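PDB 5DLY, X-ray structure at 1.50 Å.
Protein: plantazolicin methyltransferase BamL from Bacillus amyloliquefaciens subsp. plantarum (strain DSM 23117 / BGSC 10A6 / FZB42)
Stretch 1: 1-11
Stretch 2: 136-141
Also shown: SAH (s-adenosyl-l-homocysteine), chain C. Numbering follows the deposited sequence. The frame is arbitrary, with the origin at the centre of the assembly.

Stretch 1, residues 1-11: EIETIVRESEA
Stretch 2 136-141: FKNPIA

Residues 1-11 form a helix over 2-8, a break at Ser-9 (phi/psi -98/6°) and a second helix that begins at Glu-10 and continues down the chain. Residues 136-141 approach as an extended Phe-136 (-75/132°), then Lys-137 (-59/-43°) and Asn-138 (-124/69°), with Asn-138 immediately preceding a helix that starts at Pro-139. The register sets direction: CA-CA distances are 7.7 Å for Glu-3 to Ile-140, 7.8 Å for Val-6 to Pro-139 and 6.0 Å for Glu-10 to Lys-137. Numbering rises in one stretch as it falls in the other, so the backbones run antiparallel in register. Together they bury 334 Å².

Ile-140 contributes most, 78 Å². Its CA-CB bond points toward the first stretch, and chi1/chi2 of -55°/174° (m, t) extend CD1 onto the first helix. There CD1 lies 3.7 Å from Val-6 CG2 and 4.3 Å from Ile-2 CG2, residues four apart and hence on one helical face; Val-6 N donates to Ile-2 O at 2.9 Å. Both point their CB toward the second stretch. Val-6 (chi1 164°, t) also sets CG1 3.8 Å from Pro-139 CG on the C-gamma endo ring, so this end of the contact is apolar packing.

Lys-137, covering 53 Å², and Glu-10, covering 47 Å², define the polar end. The lysine is fully extended, all four chi angles t, and Glu-10 is t, t with chi3 -66°. Glu-10 OE2 comes 3.4 Å from Lys-137 CE but 4.3 Å from Lys-137 NZ: the opposite charges are near each other, yet beyond salt-bridge range.

Glu-10 OE1 instead serves Arg-7, accepting from NE at 3.0 Å and from NH2 at 2.9 Å in a salt bridge. Arg-7 folds with chi1-chi3 m, m, p (-68°, -81°, 69°), and its NH1 donates to Glu-3 OE2 at 3.3 Å in a second salt bridge; Glu-3 has chi1/chi2 of 169°/72° (t, p). Thus held between two carboxylates, the guanidinium brings NH2 within 2.9 Å of Lys-137 O, which lies at its edge. Arg-7 NH2 is also 3.1 Å from Asn-138 OD1, but the poor angle excludes a hydrogen bond.

Water completes the polar link. One molecule donates to Glu-10 OE1 at 2.9 Å and to Asn-138 OD1 at 2.7 Å, with Asn-138 at chi1/chi2 -62°/-62°; another accepts from Arg-7 NH1 at 3.2 Å and, weakly, from Ile-140 N at 3.3 Å.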

# COMPACT_ATOMS: atom_id res chain seq x y z
N GLU A 1 0.00 -24.12 -5.37
CA GLU A 1 0.07 -23.64 -3.96
C GLU A 1 0.74 -22.27 -3.90
O GLU A 1 1.90 -22.10 -4.30
CB GLU A 1 0.81 -24.63 -3.07
CG GLU A 1 0.72 -24.33 -1.58
CD GLU A 1 -0.46 -25.01 -0.91
OE1 GLU A 1 -0.44 -26.26 -0.78
OE2 GLU A 1 -1.42 -24.31 -0.51
N ILE A 2 -0.01 -21.31 -3.38
CA ILE A 2 0.50 -19.95 -3.23
C ILE A 2 1.59 -19.88 -2.17
O ILE A 2 2.51 -19.07 -2.29
CB ILE A 2 -0.66 -18.93 -3.00
CG1 ILE A 2 -0.17 -17.48 -3.13
CG2 ILE A 2 -1.33 -19.16 -1.65
CD1 ILE A 2 0.41 -17.12 -4.48
N GLU A 3 1.51 -20.74 -1.15
CA GLU A 3 2.54 -20.82 -0.12
C GLU A 3 3.92 -21.09 -0.72
O GLU A 3 4.88 -20.38 -0.41
CB GLU A 3 2.18 -21.88 0.94
CG GLU A 3 3.30 -22.25 1.91
CD GLU A 3 3.60 -21.16 2.92
OE1 GLU A 3 2.70 -20.34 3.21
OE2 GLU A 3 4.74 -21.13 3.45
N THR A 4 4.02 -22.09 -1.59
CA THR A 4 5.30 -22.43 -2.21
C THR A 4 5.81 -21.35 -3.18
O THR A 4 7.01 -21.05 -3.19
CB THR A 4 5.26 -23.80 -2.94
OG1 THR A 4 4.54 -24.75 -2.15
CG2 THR A 4 6.67 -24.31 -3.17
N ILE A 5 4.91 -20.75 -3.96
CA ILE A 5 5.27 -19.62 -4.82
C ILE A 5 5.89 -18.51 -3.97
O ILE A 5 6.93 -17.94 -4.31
CB ILE A 5 4.06 -19.07 -5.60
CG1 ILE A 5 3.73 -20.00 -6.78
CG2 ILE A 5 4.31 -17.66 -6.12
CD1 ILE A 5 2.30 -19.89 -7.28
N VAL A 6 5.24 -18.21 -2.84
CA VAL A 6 5.74 -17.21 -1.90
C VAL A 6 7.09 -17.60 -1.30
O VAL A 6 8.00 -16.78 -1.22
CB VAL A 6 4.68 -16.88 -0.82
CG1 VAL A 6 5.30 -16.15 0.37
CG2 VAL A 6 3.57 -16.05 -1.44
N ARG A 7 7.24 -18.87 -0.89
CA ARG A 7 8.51 -19.32 -0.32
C ARG A 7 9.65 -19.29 -1.33
O ARG A 7 10.79 -18.96 -0.97
CB ARG A 7 8.39 -20.72 0.31
CG ARG A 7 7.52 -20.81 1.56
CD ARG A 7 8.24 -20.39 2.84
NE ARG A 7 8.53 -18.95 2.91
CZ ARG A 7 7.62 -17.99 3.09
NH1 ARG A 7 6.33 -18.29 3.22
NH2 ARG A 7 8.00 -16.73 3.12
N GLU A 8 9.34 -19.62 -2.58
CA GLU A 8 10.37 -19.72 -3.61
C GLU A 8 10.83 -18.36 -4.14
O GLU A 8 11.91 -18.26 -4.72
CB GLU A 8 9.91 -20.61 -4.76
CG GLU A 8 9.99 -22.10 -4.44
CD GLU A 8 11.39 -22.54 -4.03
OE1 GLU A 8 11.62 -22.78 -2.83
OE2 GLU A 8 12.27 -22.63 -4.90
N SER A 9 10.02 -17.33 -3.90
CA SER A 9 10.37 -15.95 -4.24
C SER A 9 10.90 -15.17 -3.04
O SER A 9 11.17 -13.96 -3.14
CB SER A 9 9.19 -15.23 -4.88
OG SER A 9 7.99 -15.39 -4.13
N GLU A 10 11.08 -15.84 -1.90
CA GLU A 10 11.55 -15.19 -0.68
C GLU A 10 12.91 -14.50 -0.84
O GLU A 10 13.08 -13.37 -0.39
CB GLU A 10 11.58 -16.19 0.48
CG GLU A 10 11.94 -15.59 1.82
CD GLU A 10 11.95 -16.62 2.93
OE1 GLU A 10 10.87 -17.16 3.25
OE2 GLU A 10 13.03 -16.89 3.48
N ALA A 11 13.86 -15.16 -1.50
CA ALA A 11 15.18 -14.58 -1.72
C ALA A 11 15.11 -13.28 -2.51
O ALA A 11 15.85 -12.34 -2.24
CB ALA A 11 16.10 -15.58 -2.41
N PHE A 136 8.09 -7.78 2.02
CA PHE A 136 7.91 -8.59 3.23
C PHE A 136 8.44 -10.00 3.04
O PHE A 136 8.13 -10.64 2.05
CB PHE A 136 6.43 -8.66 3.62
CG PHE A 136 5.77 -7.32 3.83
CD1 PHE A 136 6.51 -6.20 4.20
CD2 PHE A 136 4.40 -7.19 3.69
CE1 PHE A 136 5.89 -4.97 4.40
CE2 PHE A 136 3.77 -5.97 3.89
CZ PHE A 136 4.52 -4.86 4.24
N LYS A 137 9.24 -10.48 4.00
CA LYS A 137 9.67 -11.88 3.97
C LYS A 137 8.50 -12.87 3.99
O LYS A 137 8.48 -13.86 3.25
CB LYS A 137 10.63 -12.16 5.14
CG LYS A 137 11.15 -13.59 5.18
CD LYS A 137 12.12 -13.80 6.34
CE LYS A 137 12.57 -15.26 6.43
NZ LYS A 137 13.53 -15.46 7.55
N ASN A 138 7.51 -12.57 4.83
CA ASN A 138 6.38 -13.46 5.05
C ASN A 138 5.04 -12.76 4.78
O ASN A 138 4.26 -12.51 5.70
CB ASN A 138 6.44 -13.99 6.49
CG ASN A 138 7.71 -14.80 6.75
OD1 ASN A 138 7.92 -15.84 6.12
ND2 ASN A 138 8.55 -14.33 7.67
N PRO A 139 4.75 -12.45 3.50
CA PRO A 139 3.55 -11.68 3.17
C PRO A 139 2.23 -12.35 3.56
O PRO A 139 1.30 -11.65 3.98
CB PRO A 139 3.65 -11.47 1.66
CG PRO A 139 4.55 -12.55 1.17
CD PRO A 139 5.54 -12.77 2.29
N ILE A 140 2.13 -13.68 3.42
CA ILE A 140 0.88 -14.36 3.79
C ILE A 140 0.63 -14.29 5.30
O ILE A 140 -0.49 -14.01 5.74
CB ILE A 140 0.86 -15.83 3.28
CG1 ILE A 140 1.11 -15.88 1.77
CG2 ILE A 140 -0.46 -16.50 3.63
CD1 ILE A 140 1.26 -17.28 1.20
N ALA A 141 1.69 -14.51 6.09
CA ALA A 141 1.60 -14.39 7.55
C ALA A 141 1.17 -12.98 7.96
O ALA A 141 0.32 -12.82 8.84
CB ALA A 141 2.93 -14.74 8.21
N SAH C . 4.16 2.89 2.34
CA SAH C . 5.32 3.67 1.80
CB SAH C . 6.40 2.72 1.30
CG SAH C . 7.79 3.23 1.69
SD SAH C . 9.09 2.29 0.93
C SAH C . 4.86 4.55 0.66
O SAH C . 3.67 4.69 0.41
OXT SAH C . 5.67 5.13 -0.06
C5' SAH C . 8.91 0.69 1.67
C4' SAH C . 8.91 0.73 3.20
O4' SAH C . 8.55 -0.56 3.70
C3' SAH C . 10.29 1.04 3.78
O3' SAH C . 10.23 2.20 4.63
C2' SAH C . 10.68 -0.23 4.53
O2' SAH C . 11.47 -0.02 5.71
C1' SAH C . 9.31 -0.79 4.88
N9 SAH C . 9.28 -2.23 5.21
C8 SAH C . 9.85 -3.24 4.52
N7 SAH C . 9.62 -4.43 5.12
C5 SAH C . 8.88 -4.19 6.21
C6 SAH C . 8.30 -5.01 7.28
N6 SAH C . 8.48 -6.34 7.25
N1 SAH C . 7.59 -4.38 8.25
C2 SAH C . 7.43 -3.04 8.25
N3 SAH C . 7.93 -2.21 7.29
C4 SAH C . 8.66 -2.74 6.28
O HOH W 1 4.34 -15.93 4.22
O HOH W 2 9.97 -17.54 5.95